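Long-range contact in BolA like protein (Arabidopsis thaliana, PDB 4PUG), which may act, alone or with a glutaredoxin, as a redox-regulated transcriptional regulator or a factor in iron-sulfur cluster biogenesis, and binds a labile cluster in the glutaredoxin heterodimer: residues 5-14 with 43-52. Sequence-based numbering, arbitrary orientation.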
loop_
_atom_site.group_PDB
_atom_site.type_symbol
_atom_site.label_atom_id
_atom_site.label_comp_id
_atom_site.label_asym_id
_atom_site.label_seq_id
_atom_site.Cartn_x
_atom_site.Cartn_y
_atom_site.Cartn_z
ATOM N N ASN A 5 -5.575 2.842 -11.822
ATOM C CA ASN A 5 -4.401 3.507 -11.258
ATOM C C ASN A 5 -3.646 2.657 -10.231
ATOM O O ASN A 5 -3.979 1.491 -10.016
ATOM C CB ASN A 5 -4.765 4.886 -10.683
ATOM C CG ASN A 5 -5.819 4.816 -9.586
ATOM O OD1 ASN A 5 -6.000 3.784 -8.938
ATOM N ND2 ASN A 5 -6.519 5.926 -9.371
ATOM N N ARG A 6 -2.629 3.246 -9.607
ATOM C CA ARG A 6 -1.814 2.535 -8.623
ATOM C C ARG A 6 -2.608 2.149 -7.376
ATOM O O ARG A 6 -2.460 1.041 -6.857
ATOM C CB ARG A 6 -0.580 3.359 -8.236
ATOM C CG ARG A 6 0.081 2.925 -6.931
ATOM C CD ARG A 6 1.544 3.336 -6.877
ATOM N NE ARG A 6 2.314 2.697 -7.939
ATOM C CZ ARG A 6 2.904 3.349 -8.935
ATOM N NH1 ARG A 6 2.831 4.672 -9.004
ATOM N NH2 ARG A 6 3.578 2.676 -9.859
ATOM N N ALA A 7 -3.449 3.064 -6.904
ATOM C CA ALA A 7 -4.263 2.817 -5.717
ATOM C C ALA A 7 -5.139 1.574 -5.888
ATOM O O ALA A 7 -5.183 0.700 -5.016
ATOM C CB ALA A 7 -5.108 4.042 -5.393
ATOM N N SER A 8 -5.816 1.497 -7.030
ATOM C CA SER A 8 -6.654 0.353 -7.358
ATOM C C SER A 8 -5.859 -0.947 -7.443
ATOM O O SER A 8 -6.313 -1.976 -6.949
ATOM C CB SER A 8 -7.413 0.584 -8.666
ATOM O OG SER A 8 -6.528 0.670 -9.764
ATOM N N ARG A 9 -4.685 -0.907 -8.070
ATOM C CA ARG A 9 -3.859 -2.108 -8.196
ATOM C C ARG A 9 -3.440 -2.607 -6.826
ATOM O O ARG A 9 -3.542 -3.794 -6.528
ATOM C CB ARG A 9 -2.616 -1.848 -9.053
ATOM C CG ARG A 9 -2.901 -1.619 -10.526
ATOM C CD ARG A 9 -1.638 -1.732 -11.369
ATOM N NE ARG A 9 -0.606 -0.783 -10.958
ATOM C CZ ARG A 9 -0.532 0.472 -11.388
ATOM N NH1 ARG A 9 -1.435 0.938 -12.240
ATOM N NH2 ARG A 9 0.444 1.264 -10.964
ATOM N N MET A 10 -2.971 -1.686 -5.994
ATOM C CA MET A 10 -2.587 -2.027 -4.632
ATOM C C MET A 10 -3.751 -2.621 -3.850
ATOM O O MET A 10 -3.590 -3.639 -3.182
ATOM C CB MET A 10 -2.003 -0.815 -3.906
ATOM C CG MET A 10 -0.702 -0.320 -4.508
ATOM S SD MET A 10 -0.006 1.108 -3.658
ATOM C CE MET A 10 -1.395 2.227 -3.672
ATOM N N ARG A 11 -4.925 -1.999 -3.939
ATOM C CA ARG A 11 -6.097 -2.534 -3.244
ATOM C C ARG A 11 -6.458 -3.934 -3.721
ATOM O O ARG A 11 -6.719 -4.817 -2.908
ATOM C CB ARG A 11 -7.314 -1.614 -3.372
ATOM C CG ARG A 11 -8.545 -2.169 -2.663
ATOM C CD ARG A 11 -9.648 -1.136 -2.542
ATOM N NE ARG A 11 -9.199 0.056 -1.831
ATOM C CZ ARG A 11 -9.154 0.168 -0.507
ATOM N NH1 ARG A 11 -9.525 -0.845 0.263
ATOM N NH2 ARG A 11 -8.730 1.296 0.048
ATOM N N GLU A 12 -6.473 -4.131 -5.036
ATOM C CA GLU A 12 -6.794 -5.430 -5.617
ATOM C C GLU A 12 -5.824 -6.492 -5.125
ATOM O O GLU A 12 -6.239 -7.526 -4.603
ATOM C CB GLU A 12 -6.776 -5.363 -7.149
ATOM C CG GLU A 12 -7.177 -6.667 -7.841
ATOM C CD GLU A 12 -5.988 -7.561 -8.168
ATOM O OE1 GLU A 12 -4.838 -7.123 -7.959
ATOM O OE2 GLU A 12 -6.201 -8.699 -8.637
ATOM N N LYS A 13 -4.532 -6.221 -5.285
ATOM C CA LYS A 13 -3.489 -7.147 -4.852
ATOM C C LYS A 13 -3.568 -7.488 -3.366
ATOM O O LYS A 13 -3.624 -8.658 -2.999
ATOM C CB LYS A 13 -2.100 -6.598 -5.180
ATOM C CG LYS A 13 -0.987 -7.562 -4.832
ATOM C CD LYS A 13 -0.058 -7.784 -6.010
ATOM C CE LYS A 13 0.833 -8.994 -5.775
ATOM N NZ LYS A 13 1.904 -9.113 -6.804
ATOM N N LEU A 14 -3.577 -6.468 -2.515
ATOM C CA LEU A 14 -3.613 -6.687 -1.069
ATOM C C LEU A 14 -4.873 -7.422 -0.620
ATOM O O LEU A 14 -4.795 -8.383 0.151
ATOM C CB LEU A 14 -3.473 -5.366 -0.313
ATOM C CG LEU A 14 -2.135 -4.652 -0.495
ATOM C CD1 LEU A 14 -2.140 -3.304 0.207
ATOM C CD2 LEU A 14 -0.995 -5.525 0.013
ATOM N N ASP A 43 4.127 10.090 -13.241
ATOM C CA ASP A 43 3.351 9.306 -12.288
ATOM C C ASP A 43 3.259 10.054 -10.958
ATOM O O ASP A 43 4.263 10.232 -10.271
ATOM C CB ASP A 43 4.009 7.940 -12.083
ATOM C CG ASP A 43 3.100 6.942 -11.388
ATOM O OD1 ASP A 43 2.148 7.363 -10.701
ATOM O OD2 ASP A 43 3.350 5.726 -11.527
ATOM N N ASP A 44 2.052 10.488 -10.600
ATOM C CA ASP A 44 1.844 11.249 -9.367
ATOM C C ASP A 44 1.472 10.386 -8.165
ATOM O O ASP A 44 1.193 10.914 -7.094
ATOM C CB ASP A 44 0.769 12.325 -9.561
ATOM C CG ASP A 44 1.293 13.562 -10.262
ATOM O OD1 ASP A 44 2.517 13.803 -10.220
ATOM O OD2 ASP A 44 0.476 14.301 -10.849
ATOM N N GLU A 45 1.451 9.068 -8.335
ATOM C CA GLU A 45 1.143 8.179 -7.215
ATOM C C GLU A 45 2.422 7.625 -6.591
ATOM O O GLU A 45 2.843 6.505 -6.886
ATOM C CB GLU A 45 0.207 7.054 -7.651
ATOM C CG GLU A 45 -1.149 7.556 -8.115
ATOM C CD GLU A 45 -2.063 6.442 -8.579
ATOM O OE1 GLU A 45 -1.875 5.954 -9.713
ATOM O OE2 GLU A 45 -2.968 6.054 -7.811
ATOM N N THR A 46 3.021 8.423 -5.712
ATOM C CA THR A 46 4.376 8.172 -5.233
ATOM C C THR A 46 4.467 7.888 -3.734
ATOM O O THR A 46 5.400 7.224 -3.286
ATOM C CB THR A 46 5.290 9.367 -5.547
ATOM O OG1 THR A 46 4.750 10.549 -4.945
ATOM C CG2 THR A 46 5.396 9.581 -7.048
ATOM N N HIS A 47 3.511 8.400 -2.962
ATOM C CA HIS A 47 3.529 8.233 -1.510
ATOM C C HIS A 47 2.232 7.641 -0.972
ATOM O O HIS A 47 1.151 8.194 -1.184
ATOM C CB HIS A 47 3.800 9.565 -0.812
ATOM C CG HIS A 47 5.189 10.082 -1.009
ATOM N ND1 HIS A 47 5.664 10.500 -2.233
ATOM C CD2 HIS A 47 6.207 10.252 -0.133
ATOM C CE1 HIS A 47 6.915 10.903 -2.105
ATOM N NE2 HIS A 47 7.269 10.761 -0.837
ATOM N N PHE A 48 2.344 6.526 -0.256
ATOM C CA PHE A 48 1.161 5.868 0.296
ATOM C C PHE A 48 1.314 5.416 1.747
ATOM O O PHE A 48 2.364 4.914 2.153
ATOM C CB PHE A 48 0.743 4.681 -0.577
ATOM C CG PHE A 48 -0.005 5.077 -1.823
ATOM C CD1 PHE A 48 -1.381 5.241 -1.795
ATOM C CD2 PHE A 48 0.666 5.282 -3.017
ATOM C CE1 PHE A 48 -2.075 5.602 -2.937
ATOM C CE2 PHE A 48 -0.022 5.646 -4.163
ATOM C CZ PHE A 48 -1.395 5.807 -4.122
ATOM N N ASN A 49 0.246 5.613 2.515
ATOM C CA ASN A 49 0.114 5.028 3.840
ATOM C C ASN A 49 -0.891 3.893 3.757
ATOM O O ASN A 49 -2.034 4.100 3.355
ATOM C CB ASN A 49 -0.375 6.066 4.851
ATOM C CG ASN A 49 0.623 7.183 5.077
ATOM O OD1 ASN A 49 1.829 6.951 5.139
ATOM N ND2 ASN A 49 0.122 8.407 5.202
ATOM N N VAL A 50 -0.467 2.692 4.125
ATOM C CA VAL A 50 -1.323 1.519 4.012
ATOM C C VAL A 50 -1.516 0.840 5.364
ATOM O O VAL A 50 -0.549 0.474 6.038
ATOM C CB VAL A 50 -0.756 0.495 3.005
ATOM C CG1 VAL A 50 -1.681 -0.705 2.887
ATOM C CG2 VAL A 50 -0.552 1.147 1.641
ATOM N N LYS A 51 -2.775 0.686 5.760
ATOM C CA LYS A 51 -3.102 -0.084 6.948
ATOM C C LYS A 51 -3.840 -1.353 6.546
ATOM O O LYS A 51 -4.862 -1.300 5.861
ATOM C CB LYS A 51 -3.937 0.734 7.933
ATOM C CG LYS A 51 -4.390 -0.077 9.140
ATOM C CD LYS A 51 -5.118 0.770 10.167
ATOM C CE LYS A 51 -5.539 -0.084 11.355
ATOM N NZ LYS A 51 -5.491 0.661 12.643
ATOM N N ILE A 52 -3.304 -2.495 6.962
ATOM C CA ILE A 52 -3.888 -3.784 6.628
ATOM C C ILE A 52 -4.176 -4.590 7.891
ATOM O O ILE A 52 -3.260 -4.962 8.627
ATOM C CB ILE A 52 -2.955 -4.606 5.718
ATOM C CG1 ILE A 52 -2.427 -3.744 4.570
ATOM C CG2 ILE A 52 -3.678 -5.832 5.183
ATOM C CD1 ILE A 52 -1.293 -4.382 3.795
HETATM O O HOH W 1 0.798 3.750 -12.352
#
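The first helix of the BolA domain packs on the central strand of its sheet, and Glu45, in the loop before that strand, accepts from the backbone N-H groups of Arg6 and Ala7 with its carboxylate. Arg6 N gives a nearly straight bond to Glu45 OE1 (2.8 Å, 164°), on the syn side but tilted 30° out of the carboxylate plane. Ala7 N reaches Glu45 OE2 at 3.2 Å from above that plane. The helix N-terminus probably stabilises this negative charge. Asn5 is the N-cap, its OD1 accepting from Ser8 N at 3.0 Å.

The Arg6 chain runs past Glu45 in the opposite direction. It is extended to CD, and the bend at chi3 (-62°) leads NH1 to Glu45 O and to a salt bridge with Asp43 OD2, both at 2.8 Å. Arg6 NE pairs with Glu76, which also holds Arg9. A methionine in its place would probably leave Asp43 without its cationic mate, Glu76 with Arg9 alone of the two arginines, and the Glu45 carbonyl without this donor.

Deeper in, Met10 CE sits over the centre of the Phe48 ring, 3.4 Å from the centroid, with SD over the same face. Leu14 CD1 touches Val50 CG1 and Ile52 CD1, each at 3.8 Å. Helix 6-18 thus helps cover, with helix 62-72, one face of the three-stranded mixed sheet of the alpha/beta BolA fold.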